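Local coordinates for putative periplasmic protein (Salmonella enterica subsp. enterica serovar Typhimurium, PDB 4J32) that probably acts as the periplasmic immunity protein Tai4, inhibiting the type VI secretion peptidoglycan hydrolase Tae4, at residues Q10-A18 against L91-K101. Residues are numbered along the deposited sequence; the frame is centred on the assembly and turned at random.
Sequences QSELLKNWA and LNELIKRRVEK. With FLC (citrate anion), chain J.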
ATOM      1  N   GLN B  10       6.766  13.300 -13.958  1.00 20.80           N
ATOM      2  CA  GLN B  10       7.797  12.245 -13.946  1.00 20.37           C
ATOM      3  C   GLN B  10       8.268  11.881 -12.534  1.00 19.48           C
ATOM      4  O   GLN B  10       8.430  10.702 -12.206  1.00 18.04           O
ATOM      5  CB  GLN B  10       8.980  12.647 -14.822  1.00 21.01           C
ATOM      6  CG  GLN B  10       8.628  12.691 -16.318  1.00 20.77           C
ATOM      7  CD  GLN B  10       8.415  11.278 -16.856  1.00 20.12           C
ATOM      8  OE1 GLN B  10       9.340  10.466 -16.853  1.00 20.34           O
ATOM      9  NE2 GLN B  10       7.187  10.980 -17.295  1.00 20.49           N
ATOM     10  N   SER B  11       8.512  12.887 -11.698  1.00 20.21           N
ATOM     11  CA  SER B  11       8.909  12.603 -10.309  0.50 19.71           C
ATOM     12  C   SER B  11       7.802  11.885  -9.515  1.00 19.86           C
ATOM     13  O   SER B  11       8.081  10.940  -8.748  1.00 18.67           O
ATOM     14  CB  SER B  11       9.370  13.870  -9.592  0.50 21.04           C
ATOM     15  OG  SER B  11       8.290  14.758  -9.369  0.50 20.01           O
ATOM     16  N   GLU B  12       6.551  12.311  -9.710  1.00 19.98           N
ATOM     17  CA  GLU B  12       5.398  11.687  -9.066  1.00 20.13           C
ATOM     18  C   GLU B  12       5.251  10.239  -9.517  1.00 18.55           C
ATOM     19  O   GLU B  12       4.977   9.353  -8.700  1.00 18.23           O
ATOM     20  CB  GLU B  12       4.114  12.463  -9.424  1.00 19.90           C
ATOM     21  CG  GLU B  12       3.981  13.783  -8.671  1.00 22.80           C
ATOM     22  CD  GLU B  12       2.838  14.691  -9.163  1.00 25.68           C
ATOM     23  OE1 GLU B  12       2.332  14.559 -10.303  1.00 25.14           O
ATOM     24  OE2 GLU B  12       2.446  15.573  -8.366  1.00 29.83           O
ATOM     25  N   LEU B  13       5.463   9.976 -10.800  1.00 18.09           N
ATOM     26  CA  LEU B  13       5.412   8.571 -11.283  1.00 16.76           C
ATOM     27  C   LEU B  13       6.445   7.704 -10.559  1.00 16.72           C
ATOM     28  O   LEU B  13       6.170   6.559 -10.199  1.00 15.93           O
ATOM     29  CB  LEU B  13       5.639   8.478 -12.797  1.00 17.23           C
ATOM     30  CG  LEU B  13       4.569   9.008 -13.749  1.00 18.27           C
ATOM     31  CD1 LEU B  13       5.122   9.047 -15.174  1.00 18.38           C
ATOM     32  CD2 LEU B  13       3.302   8.129 -13.690  1.00 17.97           C
ATOM     33  N   LEU B  14       7.642   8.239 -10.363  1.00 17.34           N
ATOM     34  CA  LEU B  14       8.727   7.457  -9.739  1.00 17.50           C
ATOM     35  C   LEU B  14       8.434   7.196  -8.260  1.00 17.19           C
ATOM     36  O   LEU B  14       8.707   6.110  -7.753  1.00 16.93           O
ATOM     37  CB  LEU B  14      10.077   8.165  -9.911  1.00 17.78           C
ATOM     38  CG  LEU B  14      10.587   8.123 -11.365  1.00 19.60           C
ATOM     39  CD1 LEU B  14      11.727   9.133 -11.557  1.00 19.85           C
ATOM     40  CD2 LEU B  14      11.041   6.725 -11.735  1.00 21.00           C
ATOM     41  N   LYS B  15       7.876   8.186  -7.585  1.00 16.96           N
ATOM     42  CA  LYS B  15       7.439   8.008  -6.198  1.00 17.39           C
ATOM     43  C   LYS B  15       6.268   7.006  -6.126  1.00 16.78           C
ATOM     44  O   LYS B  15       6.223   6.172  -5.234  1.00 16.76           O
ATOM     45  CB  LYS B  15       7.055   9.358  -5.591  1.00 19.36           C
ATOM     46  CG  LYS B  15       8.273  10.283  -5.367  1.00 22.09           C
ATOM     47  CD  LYS B  15       7.861  11.743  -5.197  1.00 28.64           C
ATOM     48  CE  LYS B  15       9.109  12.647  -5.059  1.00 30.95           C
ATOM     49  NZ  LYS B  15       8.754  14.064  -4.771  1.00 36.78           N
ATOM     50  N   ASN B  16       5.369   7.055  -7.102  1.00 16.81           N
ATOM     51  CA  ASN B  16       4.240   6.100  -7.143  1.00 16.41           C
ATOM     52  C   ASN B  16       4.731   4.694  -7.378  1.00 16.49           C
ATOM     53  O   ASN B  16       4.236   3.740  -6.750  1.00 16.64           O
ATOM     54  CB  ASN B  16       3.206   6.479  -8.214  1.00 16.72           C
ATOM     55  CG  ASN B  16       2.446   7.763  -7.904  1.00 17.12           C
ATOM     56  OD1 ASN B  16       2.533   8.330  -6.816  1.00 17.89           O
ATOM     57  ND2 ASN B  16       1.691   8.236  -8.891  1.00 18.43           N
ATOM     58  N   TRP B  17       5.696   4.563  -8.309  1.00 15.99           N
ATOM     59  CA  TRP B  17       6.394   3.308  -8.545  1.00 16.20           C
ATOM     60  C   TRP B  17       7.052   2.801  -7.269  1.00 16.19           C
ATOM     61  O   TRP B  17       6.920   1.633  -6.922  1.00 15.31           O
ATOM     62  CB  TRP B  17       7.442   3.434  -9.683  1.00 15.66           C
ATOM     63  CG  TRP B  17       7.897   2.071 -10.158  1.00 17.47           C
ATOM     64  CD1 TRP B  17       7.373   1.366 -11.196  1.00 17.65           C
ATOM     65  CD2 TRP B  17       8.918   1.247  -9.584  1.00 17.73           C
ATOM     66  NE1 TRP B  17       8.001   0.157 -11.316  1.00 16.52           N
ATOM     67  CE2 TRP B  17       8.955   0.049 -10.337  1.00 17.42           C
ATOM     68  CE3 TRP B  17       9.822   1.410  -8.515  1.00 18.24           C
ATOM     69  CZ2 TRP B  17       9.861  -0.997 -10.063  1.00 16.59           C
ATOM     70  CZ3 TRP B  17      10.715   0.375  -8.234  1.00 17.17           C
ATOM     71  CH2 TRP B  17      10.739  -0.817  -9.011  1.00 18.29           C
ATOM     72  N   ALA B  18       7.788   3.674  -6.585  1.00 15.83           N
ATOM     73  CA  ALA B  18       8.478   3.266  -5.362  1.00 16.57           C
ATOM     74  C   ALA B  18       7.493   2.641  -4.347  1.00 16.55           C
ATOM     75  O   ALA B  18       7.751   1.553  -3.781  1.00 16.90           O
ATOM     76  CB  ALA B  18       9.211   4.484  -4.751  1.00 16.57           C
ATOM     77  N   LEU B  91      15.968   8.107  -1.302  1.00 22.39           N
ATOM     78  CA  LEU B  91      15.014   7.878  -2.383  1.00 19.99           C
ATOM     79  C   LEU B  91      14.622   9.195  -3.043  1.00 20.31           C
ATOM     80  O   LEU B  91      14.621   9.323  -4.276  1.00 18.93           O
ATOM     81  CB  LEU B  91      13.760   7.178  -1.851  1.00 19.90           C
ATOM     82  CG  LEU B  91      12.587   7.054  -2.828  1.00 18.03           C
ATOM     83  CD1 LEU B  91      12.936   6.141  -4.021  1.00 19.70           C
ATOM     84  CD2 LEU B  91      11.259   6.583  -2.132  1.00 17.65           C
ATOM     85  N   ASN B  92      14.282  10.182  -2.223  1.00 21.49           N
ATOM     86  CA  ASN B  92      13.827  11.408  -2.796  0.50 22.23           C
ATOM     87  C   ASN B  92      14.990  12.152  -3.533  1.00 23.31           C
ATOM     88  O   ASN B  92      14.763  12.725  -4.599  1.00 23.22           O
ATOM     89  CB  ASN B  92      12.964  12.161  -1.767  0.50 23.17           C
ATOM     90  CG  ASN B  92      11.574  11.475  -1.564  0.50 22.74           C
ATOM     91  OD1 ASN B  92      10.675  11.647  -2.390  0.50 26.06           O
ATOM     92  ND2 ASN B  92      11.418  10.662  -0.489  0.50 22.36           N
ATOM     93  N   GLU B  93      16.220  12.060  -3.013  1.00 24.07           N
ATOM     94  CA  GLU B  93      17.399  12.615  -3.687  1.00 25.18           C
ATOM     95  C   GLU B  93      17.724  11.900  -4.992  1.00 24.09           C
ATOM     96  O   GLU B  93      18.058  12.537  -5.981  1.00 23.59           O
ATOM     97  CB  GLU B  93      18.619  12.640  -2.752  1.00 27.91           C
ATOM     98  CG  GLU B  93      18.439  13.572  -1.561  1.00 32.93           C
ATOM     99  CD  GLU B  93      18.010  14.992  -1.957  1.00 41.40           C
ATOM    100  OE1 GLU B  93      18.656  15.617  -2.835  1.00 43.82           O
ATOM    101  OE2 GLU B  93      17.013  15.486  -1.378  1.00 46.72           O
ATOM    102  N   LEU B  94      17.605  10.572  -4.992  1.00 22.79           N
ATOM    103  CA  LEU B  94      17.788   9.766  -6.204  1.00 22.73           C
ATOM    104  C   LEU B  94      16.869  10.246  -7.339  1.00 21.69           C
ATOM    105  O   LEU B  94      17.293  10.406  -8.492  1.00 21.33           O
ATOM    106  CB  LEU B  94      17.474   8.294  -5.907  1.00 21.21           C
ATOM    107  CG  LEU B  94      17.479   7.293  -7.069  1.00 22.18           C
ATOM    108  CD1 LEU B  94      18.924   7.115  -7.639  1.00 22.51           C
ATOM    109  CD2 LEU B  94      16.915   5.947  -6.631  1.00 21.87           C
ATOM    110  N   ILE B  95      15.612  10.456  -6.991  1.00 20.78           N
ATOM    111  CA  ILE B  95      14.620  10.887  -7.970  1.00 21.03           C
ATOM    112  C   ILE B  95      14.914  12.306  -8.446  1.00 22.67           C
ATOM    113  O   ILE B  95      14.790  12.616  -9.638  1.00 22.96           O
ATOM    114  CB  ILE B  95      13.185  10.708  -7.402  1.00 19.68           C
ATOM    115  CG1 ILE B  95      12.886   9.209  -7.284  1.00 19.62           C
ATOM    116  CG2 ILE B  95      12.114  11.418  -8.308  1.00 20.32           C
ATOM    117  CD1 ILE B  95      11.677   8.853  -6.427  1.00 17.63           C
ATOM    118  N   LYS B  96      15.302  13.176  -7.521  1.00 24.67           N
ATOM    119  CA  LYS B  96      15.569  14.570  -7.871  1.00 27.51           C
ATOM    120  C   LYS B  96      16.824  14.725  -8.733  1.00 28.66           C
ATOM    121  O   LYS B  96      16.890  15.638  -9.583  1.00 29.15           O
ATOM    122  CB  LYS B  96      15.667  15.424  -6.602  1.00 28.42           C
ATOM    123  CG  LYS B  96      15.665  16.942  -6.856  1.00 33.74           C
ATOM    124  CD  LYS B  96      16.139  17.722  -5.640  1.00 34.84           C
ATOM    125  CE  LYS B  96      15.256  17.490  -4.422  1.00 38.99           C
ATOM    126  NZ  LYS B  96      15.868  18.162  -3.236  1.00 44.22           N
ATOM    127  N   ARG B  97      17.802  13.830  -8.505  1.00 27.83           N
ATOM    128  CA  ARG B  97      19.097  13.779  -9.229  1.00 29.21           C
ATOM    129  C   ARG B  97      18.987  13.294 -10.639  1.00 27.04           C
ATOM    130  O   ARG B  97      19.960  13.392 -11.382  1.00 27.55           O
ATOM    131  CB  ARG B  97      20.053  12.728  -8.597  1.00 29.48           C
ATOM    132  CG  ARG B  97      20.941  13.150  -7.511  1.00 34.28           C
ATOM    133  CD  ARG B  97      22.204  12.255  -7.437  1.00 33.58           C
ATOM    134  NE  ARG B  97      21.964  10.846  -7.098  1.00 30.72           N
ATOM    135  CZ  ARG B  97      21.660  10.381  -5.890  1.00 30.96           C
ATOM    136  NH1 ARG B  97      21.496  11.201  -4.847  1.00 31.39           N
ATOM    137  NH2 ARG B  97      21.484   9.077  -5.718  1.00 29.71           N
ATOM    138  N   ARG B  98      17.864  12.672 -10.992  1.00 25.30           N
ATOM    139  CA  ARG B  98      17.823  11.810 -12.155  1.00 24.26           C
ATOM    140  C   ARG B  98      18.305  12.486 -13.446  1.00 25.85           C
ATOM    141  O   ARG B  98      18.043  13.678 -13.692  1.00 26.75           O
ATOM    142  CB  ARG B  98      16.422  11.213 -12.328  1.00 22.78           C
ATOM    143  CG  ARG B  98      15.380  12.214 -12.804  1.00 21.96           C
ATOM    144  CD  ARG B  98      13.960  11.634 -12.797  1.00 21.95           C
ATOM    145  NE  ARG B  98      13.049  12.647 -13.317  1.00 21.73           N
ATOM    146  CZ  ARG B  98      12.580  13.685 -12.619  1.00 24.44           C
ATOM    147  NH1 ARG B  98      12.864  13.836 -11.325  1.00 23.64           N
ATOM    148  NH2 ARG B  98      11.791  14.573 -13.213  1.00 26.00           N
ATOM    149  N   VAL B  99      19.042  11.730 -14.253  1.00 25.64           N
ATOM    150  CA  VAL B  99      19.590  12.248 -15.513  1.00 27.44           C
ATOM    151  C   VAL B  99      18.494  12.469 -16.547  1.00 27.37           C
ATOM    152  O   VAL B  99      18.519  13.453 -17.292  1.00 27.57           O
ATOM    153  CB  VAL B  99      20.655  11.269 -16.084  1.00 28.67           C
ATOM    154  CG1 VAL B  99      21.156  11.744 -17.422  1.00 30.84           C
ATOM    155  CG2 VAL B  99      21.784  11.146 -15.102  1.00 30.51           C
ATOM    156  N   GLU B 100      17.536  11.545 -16.576  1.00 25.78           N
ATOM    157  CA  GLU B 100      16.408  11.599 -17.508  1.00 25.79           C
ATOM    158  C   GLU B 100      15.219  12.303 -16.843  1.00 25.44           C
ATOM    159  O   GLU B 100      14.491  11.702 -16.041  1.00 23.74           O
ATOM    160  CB  GLU B 100      16.029  10.172 -17.954  1.00 24.62           C
ATOM    161  CG  GLU B 100      17.169   9.462 -18.687  1.00 25.75           C
ATOM    162  CD  GLU B 100      17.239   7.953 -18.459  1.00 24.30           C
ATOM    163  OE1 GLU B 100      16.915   7.483 -17.344  1.00 21.25           O
ATOM    164  OE2 GLU B 100      17.638   7.247 -19.420  1.00 25.77           O
ATOM    165  N   LYS B 101      15.030  13.585 -17.168  1.00 27.08           N
ATOM    166  CA  LYS B 101      13.980  14.366 -16.502  1.00 28.33           C
ATOM    167  C   LYS B 101      12.569  13.926 -16.924  1.00 28.20           C
ATOM    168  O   LYS B 101      11.636  13.980 -16.102  1.00 27.84           O
ATOM    169  CB  LYS B 101      14.183  15.874 -16.732  1.00 30.48           C
ATOM    170  CG  LYS B 101      15.462  16.455 -16.078  1.00 31.62           C
ATOM    171  CD  LYS B 101      15.547  16.089 -14.580  1.00 32.41           C
ATOM    172  CE  LYS B 101      16.827  16.646 -13.950  1.00 34.87           C
ATOM    173  NZ  LYS B 101      17.099  16.037 -12.613  1.00 33.17           N
ATOM    174  OXT LYS B 101      12.335  13.525 -18.082  1.00 28.17           O
TER
HETATM  175  CAC FLC J 201       8.615  16.651 -12.865  1.00 56.25           C
HETATM  176  CA  FLC J 201       8.356  17.917 -12.079  1.00 57.20           C
HETATM  177  CB  FLC J 201       9.668  18.392 -11.437  1.00 58.09           C
HETATM  178  CBC FLC J 201      10.134  19.828 -11.701  1.00 59.29           C
HETATM  179  CG  FLC J 201      10.299  17.593 -10.281  1.00 56.93           C
HETATM  180  CGC FLC J 201      11.540  16.880 -10.760  1.00 55.75           C
HETATM  181  OA1 FLC J 201       8.797  16.743 -14.092  1.00 57.65           O
HETATM  182  OA2 FLC J 201       8.644  15.563 -12.287  1.00 52.20           O
HETATM  183  OB1 FLC J 201       9.766  20.388 -12.766  1.00 60.83           O
HETATM  184  OB2 FLC J 201      10.880  20.410 -10.867  1.00 60.94           O
HETATM  185  OG1 FLC J 201      11.773  16.893 -11.995  1.00 54.77           O
HETATM  186  OG2 FLC J 201      12.277  16.316  -9.906  1.00 53.69           O
HETATM  187  OHB FLC J 201       8.810  18.908 -10.407  1.00 58.95           O
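The first helix, through residues 10-18, runs roughly antiparallel to the last one, through 91-96, with the short axes 10.3 Å apart at 143°, and the C-terminal tail folds back past the start of the first helix, Lys-101 O lying 3.2 Å from Gln-10 CB. The Gln-10 amide itself turns to Lys-48 N (through OE1) and Tyr-46 O (through NE2). Ile-95 fills the middle of the interface. Its CD1 lies 3.8 Å from CG of Lys-15 and also touches CB of Leu-14, while CG2, anti to the backbone N, rests against CB of Ser-11. One turn further along, Ala-18 CB meets Leu-91 CD2 at 3.9 Å, and Phe-85 of helix 78-86 touches both. At the solvent-facing margin the extended Lys-15 chain crosses the Asn-92 side chain at about a right angle, CE passing near OD1; ND2 of that amide is hydrogen-bonded to Asp-88 O and Ile-86 O.

Arg-98 joins tail to helix. Its CD packs 3.6 Å from Leu-14 CD1, and the straight chain carries the guanidinium up to the first turn, where Ser-11 N lies over one face, toward the rim. Bonds near its plane fix its rotation: NH1 donates to Ile-95 O, which it approaches from above the carbonyl plane, and NH2 reaches an in-plane lone pair of Lys-101 O at 3.0 Å. Citrate, probably from the crystallisation liquor, adds a bidentate grip, NH2 to OG1 at 2.6 Å and NH1 to OG2. Another carboxylate of the citrate takes the Ser-11 N-H through OA2 at 2.7 Å (165°), where the helix dipole probably assists the arginine. The first and last helices of this all-helical Tai4 protein thus pack roughly antiparallel, with an anion site at the N-terminal end of the first.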